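Local coordinates for protein serpin (Taeniopygia guttata, PDB 5HGC) that probably inhibits serine-type endopeptidases, as a member of the serpin family, and holds a bound cortisol molecule, at residues 95-109 with 164-176. Numbering follows the deposited sequence.
Sequences VQLNMMNAIFVTAAL and QTVMLLASFVYFK. Unlike the reference sequence in segment 95-109: Ala107 (reference Glu), Ala108 (reference Lys).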
loop_
_atom_site.group_PDB
_atom_site.type_symbol
_atom_site.label_atom_id
_atom_site.label_comp_id
_atom_site.label_asym_id
_atom_site.label_seq_id
_atom_site.Cartn_x
_atom_site.Cartn_y
_atom_site.Cartn_z
ATOM N N VAL A 95 4.851 6.098 12.406
ATOM C CA VAL A 95 4.191 5.047 11.646
ATOM C C VAL A 95 4.734 3.677 11.978
ATOM O O VAL A 95 3.963 2.787 12.307
ATOM C CB VAL A 95 4.274 5.293 10.136
ATOM C CG1 VAL A 95 3.442 4.278 9.367
ATOM C CG2 VAL A 95 3.761 6.675 9.787
ATOM N N GLN A 96 6.059 3.522 11.921
ATOM C CA GLN A 96 6.735 2.216 12.096
ATOM C C GLN A 96 6.131 1.202 11.158
ATOM O O GLN A 96 5.571 0.201 11.592
ATOM C CB GLN A 96 6.702 1.700 13.550
ATOM C CG GLN A 96 7.601 2.469 14.512
ATOM C CD GLN A 96 7.033 2.513 15.913
ATOM O OE1 GLN A 96 7.502 1.804 16.815
ATOM N NE2 GLN A 96 5.999 3.339 16.102
ATOM N N LEU A 97 6.229 1.482 9.868
ATOM C CA LEU A 97 5.497 0.737 8.871
ATOM C C LEU A 97 6.238 -0.589 8.624
ATOM O O LEU A 97 5.629 -1.610 8.312
ATOM C CB LEU A 97 5.424 1.590 7.625
ATOM C CG LEU A 97 4.748 1.034 6.400
ATOM C CD1 LEU A 97 3.265 0.738 6.653
ATOM C CD2 LEU A 97 4.970 2.031 5.254
ATOM N N ASN A 98 7.559 -0.547 8.817
ATOM C CA ASN A 98 8.461 -1.635 8.517
ATOM C C ASN A 98 8.336 -2.200 7.100
ATOM O O ASN A 98 8.224 -3.391 6.895
ATOM C CB ASN A 98 8.467 -2.661 9.661
ATOM C CG ASN A 98 8.929 -2.017 10.998
ATOM O OD1 ASN A 98 9.860 -1.188 11.023
ATOM N ND2 ASN A 98 8.252 -2.361 12.101
ATOM N N MET A 99 8.376 -1.325 6.109
ATOM C CA MET A 99 8.187 -1.779 4.733
ATOM C C MET A 99 9.526 -2.196 4.207
ATOM O O MET A 99 10.526 -1.549 4.490
ATOM C CB MET A 99 7.572 -0.701 3.860
ATOM C CG MET A 99 8.309 0.616 3.744
ATOM S SD MET A 99 7.736 1.416 2.223
ATOM C CE MET A 99 8.557 2.962 2.508
ATOM N N MET A 100 9.536 -3.290 3.452
ATOM C CA MET A 100 10.786 -3.915 3.015
ATOM C C MET A 100 10.784 -4.304 1.549
ATOM O O MET A 100 9.763 -4.766 1.013
ATOM C CB MET A 100 11.096 -5.112 3.895
ATOM C CG MET A 100 11.399 -4.705 5.337
ATOM S SD MET A 100 11.038 -5.841 6.724
ATOM C CE MET A 100 9.257 -6.160 6.658
ATOM N N ASN A 101 11.943 -4.066 0.933
ATOM C CA ASN A 101 12.301 -4.375 -0.459
ATOM C C ASN A 101 13.423 -5.381 -0.445
ATOM O O ASN A 101 14.363 -5.219 0.337
ATOM C CB ASN A 101 12.918 -3.142 -1.088
ATOM C CG ASN A 101 11.905 -2.084 -1.357
ATOM O OD1 ASN A 101 10.725 -2.401 -1.653
ATOM N ND2 ASN A 101 12.324 -0.812 -1.243
ATOM N N ALA A 102 13.329 -6.424 -1.261
ATOM C CA ALA A 102 14.423 -7.378 -1.430
ATOM C C ALA A 102 14.478 -7.806 -2.880
ATOM O O ALA A 102 13.449 -7.786 -3.572
ATOM C CB ALA A 102 14.316 -8.574 -0.496
ATOM N N ILE A 103 15.706 -8.099 -3.337
ATOM C CA ILE A 103 15.950 -8.751 -4.608
ATOM C C ILE A 103 16.624 -10.094 -4.462
ATOM O O ILE A 103 17.486 -10.267 -3.620
ATOM C CB ILE A 103 16.646 -7.879 -5.664
ATOM C CG1 ILE A 103 18.027 -7.415 -5.212
ATOM C CG2 ILE A 103 15.768 -6.707 -5.993
ATOM C CD1 ILE A 103 18.904 -6.784 -6.297
ATOM N N PHE A 104 16.160 -11.052 -5.252
ATOM C CA PHE A 104 16.736 -12.383 -5.314
ATOM C C PHE A 104 17.242 -12.569 -6.739
ATOM O O PHE A 104 16.433 -12.567 -7.696
ATOM C CB PHE A 104 15.693 -13.411 -4.887
ATOM C CG PHE A 104 15.228 -13.207 -3.485
ATOM C CD1 PHE A 104 14.123 -12.324 -3.197
ATOM C CD2 PHE A 104 15.894 -13.859 -2.402
ATOM C CE1 PHE A 104 13.705 -12.129 -1.856
ATOM C CE2 PHE A 104 15.461 -13.683 -1.073
ATOM C CZ PHE A 104 14.373 -12.811 -0.804
ATOM N N VAL A 105 18.568 -12.588 -6.895
ATOM C CA VAL A 105 19.186 -12.534 -8.242
ATOM C C VAL A 105 19.857 -13.888 -8.466
ATOM O O VAL A 105 20.481 -14.456 -7.529
ATOM C CB VAL A 105 20.222 -11.383 -8.412
ATOM C CG1 VAL A 105 20.770 -11.274 -9.863
ATOM C CG2 VAL A 105 19.585 -10.050 -8.063
ATOM N N THR A 106 19.712 -14.429 -9.684
ATOM C CA THR A 106 20.400 -15.675 -10.039
ATOM C C THR A 106 21.894 -15.600 -9.739
ATOM O O THR A 106 22.557 -14.589 -10.044
ATOM C CB THR A 106 20.186 -16.070 -11.498
ATOM O OG1 THR A 106 21.084 -17.129 -11.808
ATOM C CG2 THR A 106 20.441 -14.922 -12.447
ATOM N N ALA A 107 22.398 -16.650 -9.097
ATOM C CA ALA A 107 23.832 -16.834 -8.881
ATOM C C ALA A 107 24.657 -16.709 -10.181
ATOM O O ALA A 107 25.820 -16.339 -10.147
ATOM C CB ALA A 107 24.085 -18.159 -8.171
ATOM N N ALA A 108 24.002 -16.943 -11.317
ATOM C CA ALA A 108 24.609 -16.855 -12.633
ATOM C C ALA A 108 24.891 -15.421 -13.150
ATOM O O ALA A 108 25.318 -15.229 -14.318
ATOM C CB ALA A 108 23.737 -17.610 -13.617
ATOM N N LEU A 109 24.599 -14.417 -12.330
ATOM C CA LEU A 109 24.821 -13.041 -12.753
ATOM C C LEU A 109 25.693 -12.299 -11.753
ATOM O O LEU A 109 25.707 -12.630 -10.549
ATOM C CB LEU A 109 23.501 -12.297 -12.940
ATOM C CG LEU A 109 22.708 -12.559 -14.220
ATOM C CD1 LEU A 109 21.417 -11.767 -14.126
ATOM C CD2 LEU A 109 23.445 -12.245 -15.531
ATOM N N GLN A 164 14.201 -20.798 -14.512
ATOM C CA GLN A 164 14.906 -19.797 -15.284
ATOM C C GLN A 164 14.818 -18.301 -14.807
ATOM O O GLN A 164 15.077 -17.345 -15.606
ATOM C CB GLN A 164 14.426 -19.923 -16.719
ATOM C CG GLN A 164 15.402 -20.701 -17.577
ATOM C CD GLN A 164 15.188 -20.421 -19.037
ATOM O OE1 GLN A 164 14.056 -20.574 -19.546
ATOM N NE2 GLN A 164 16.267 -20.001 -19.736
ATOM N N THR A 165 14.425 -18.103 -13.538
ATOM C CA THR A 165 14.225 -16.761 -12.986
ATOM C C THR A 165 15.566 -16.085 -12.978
ATOM O O THR A 165 16.554 -16.625 -12.529
ATOM C CB THR A 165 13.649 -16.810 -11.563
ATOM O OG1 THR A 165 12.376 -17.453 -11.602
ATOM C CG2 THR A 165 13.448 -15.427 -10.991
ATOM N N VAL A 166 15.593 -14.895 -13.521
ATOM C CA VAL A 166 16.807 -14.118 -13.478
ATOM C C VAL A 166 16.812 -13.325 -12.148
ATOM O O VAL A 166 17.735 -13.463 -11.340
ATOM C CB VAL A 166 16.897 -13.267 -14.759
ATOM C CG1 VAL A 166 18.011 -12.258 -14.682
ATOM C CG2 VAL A 166 17.147 -14.171 -15.967
ATOM N N MET A 167 15.747 -12.539 -11.915
ATOM C CA MET A 167 15.594 -11.704 -10.699
ATOM C C MET A 167 14.136 -11.629 -10.251
ATOM O O MET A 167 13.228 -11.380 -11.059
ATOM C CB MET A 167 16.158 -10.301 -10.945
ATOM C CG MET A 167 15.789 -9.297 -9.883
ATOM S SD MET A 167 16.733 -7.776 -10.002
ATOM C CE MET A 167 16.153 -7.116 -11.548
ATOM N N LEU A 168 13.940 -11.906 -8.974
ATOM C CA LEU A 168 12.721 -11.672 -8.254
ATOM C C LEU A 168 12.833 -10.355 -7.445
ATOM O O LEU A 168 13.699 -10.220 -6.586
ATOM C CB LEU A 168 12.479 -12.860 -7.306
ATOM C CG LEU A 168 11.288 -12.690 -6.351
ATOM C CD1 LEU A 168 9.969 -12.558 -7.119
ATOM C CD2 LEU A 168 11.171 -13.798 -5.328
ATOM N N LEU A 169 11.980 -9.375 -7.722
ATOM C CA LEU A 169 11.865 -8.175 -6.843
ATOM C C LEU A 169 10.734 -8.423 -5.889
ATOM O O LEU A 169 9.603 -8.599 -6.325
ATOM C CB LEU A 169 11.604 -6.914 -7.660
ATOM C CG LEU A 169 11.388 -5.582 -6.938
ATOM C CD1 LEU A 169 12.576 -5.109 -6.108
ATOM C CD2 LEU A 169 11.063 -4.558 -8.016
ATOM N N ALA A 170 11.039 -8.497 -4.602
ATOM C CA ALA A 170 10.003 -8.636 -3.568
ATOM C C ALA A 170 9.738 -7.290 -2.786
ATOM O O ALA A 170 10.697 -6.697 -2.249
ATOM C CB ALA A 170 10.383 -9.734 -2.595
ATOM N N SER A 171 8.477 -6.795 -2.738
ATOM C CA SER A 171 8.127 -5.827 -1.672
ATOM C C SER A 171 7.012 -6.346 -0.808
ATOM O O SER A 171 6.014 -6.910 -1.293
ATOM C CB SER A 171 7.855 -4.404 -2.148
ATOM O OG SER A 171 6.646 -4.419 -2.870
ATOM N N PHE A 172 7.195 -6.161 0.493
ATOM C CA PHE A 172 6.225 -6.641 1.410
ATOM C C PHE A 172 6.151 -5.717 2.603
ATOM O O PHE A 172 7.100 -5.017 2.918
ATOM C CB PHE A 172 6.536 -8.078 1.802
ATOM C CG PHE A 172 7.951 -8.287 2.251
ATOM C CD1 PHE A 172 9.011 -8.361 1.310
ATOM C CD2 PHE A 172 8.252 -8.431 3.618
ATOM C CE1 PHE A 172 10.329 -8.558 1.748
ATOM C CE2 PHE A 172 9.578 -8.648 4.043
ATOM C CZ PHE A 172 10.608 -8.705 3.117
ATOM N N VAL A 173 5.014 -5.740 3.278
ATOM C CA VAL A 173 4.731 -4.784 4.379
ATOM C C VAL A 173 3.530 -5.290 5.135
ATOM O O VAL A 173 2.539 -5.683 4.520
ATOM C CB VAL A 173 4.524 -3.330 3.874
ATOM C CG1 VAL A 173 3.473 -3.290 2.776
ATOM C CG2 VAL A 173 4.230 -2.413 5.034
ATOM N N TYR A 174 3.679 -5.341 6.455
ATOM C CA TYR A 174 2.599 -5.653 7.388
ATOM C C TYR A 174 2.353 -4.383 8.246
ATOM O O TYR A 174 3.316 -3.679 8.623
ATOM C CB TYR A 174 2.947 -6.848 8.309
ATOM C CG TYR A 174 2.016 -6.965 9.522
ATOM C CD1 TYR A 174 0.794 -7.696 9.446
ATOM C CD2 TYR A 174 2.324 -6.318 10.754
ATOM C CE1 TYR A 174 -0.047 -7.828 10.567
ATOM C CE2 TYR A 174 1.457 -6.410 11.863
ATOM C CZ TYR A 174 0.289 -7.154 11.756
ATOM O OH TYR A 174 -0.532 -7.244 12.840
ATOM N N PHE A 175 1.078 -4.113 8.566
ATOM C CA PHE A 175 0.753 -3.020 9.450
ATOM C C PHE A 175 -0.420 -3.404 10.336
ATOM O O PHE A 175 -1.341 -4.131 9.917
ATOM C CB PHE A 175 0.474 -1.739 8.620
ATOM C CG PHE A 175 0.157 -0.495 9.447
ATOM C CD1 PHE A 175 1.175 0.197 10.154
ATOM C CD2 PHE A 175 -1.156 -0.010 9.535
ATOM C CE1 PHE A 175 0.883 1.343 10.921
ATOM C CE2 PHE A 175 -1.446 1.133 10.303
ATOM C CZ PHE A 175 -0.426 1.816 11.003
ATOM N N LYS A 176 -0.371 -2.925 11.569
ATOM C CA LYS A 176 -1.530 -2.872 12.475
ATOM C C LYS A 176 -1.452 -1.549 13.210
ATOM O O LYS A 176 -0.434 -1.201 13.877
ATOM C CB LYS A 176 -1.537 -4.038 13.450
ATOM C CG LYS A 176 -2.598 -3.956 14.539
ATOM C CD LYS A 176 -2.922 -5.351 15.083
ATOM C CE LYS A 176 -3.969 -5.270 16.162
ATOM N NZ LYS A 176 -4.039 -6.445 17.058
HETATM O O HOH W 1 4.144 -2.125 10.742
HETATM O O HOH W 2 5.990 -4.526 7.708
#
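Met100 lies across the Phe172 ring: its CB sits over one face, 4.0 Å from the ring centroid and 24° off the normal, while a bend at chi3 (-60°) brings CE to 3.6 Å from Phe172 CE2. The sulfur approaches obliquely, a Met-aromatic contact. An alanine in place of Phe172 would remove this platform and probably leave the Met100 chain free to turn. Beside them Ala102 pairs with Ala170, and Phe104 runs alongside Leu168, with CD1 3.9 Å from Leu168 CD2; helix 135-149 covers this face. On the reverse face, Ile103 CG2 meets Leu169 CD1 at 3.6 Å, against helix 39-52. Six backbone hydrogen bonds, pairing Met100, Ala102 and Phe104 with Phe172, Ala170 and Leu168, tie strands 100-106 and 167-176, antiparallel at 173°; a seventh runs from Thr106 N to Val166 O, just before the second strand. These are neighbouring strands of the serpin's central sheet A; strand 316-325 runs parallel along the other edge of 167-176, as in serpins whose reactive loop is not inserted there. Toward residue 95 direct backbone bonding gives way to water: one bridges Gln96 O and Tyr174 O, another takes the Tyr174 N-H at 2.8 Å and reaches Asn98 O. Apolar contact persists through Leu97 CD1, 3.7 Å from Val173 CG2, whereas Gln96 and Asn98 are exposed to solvent.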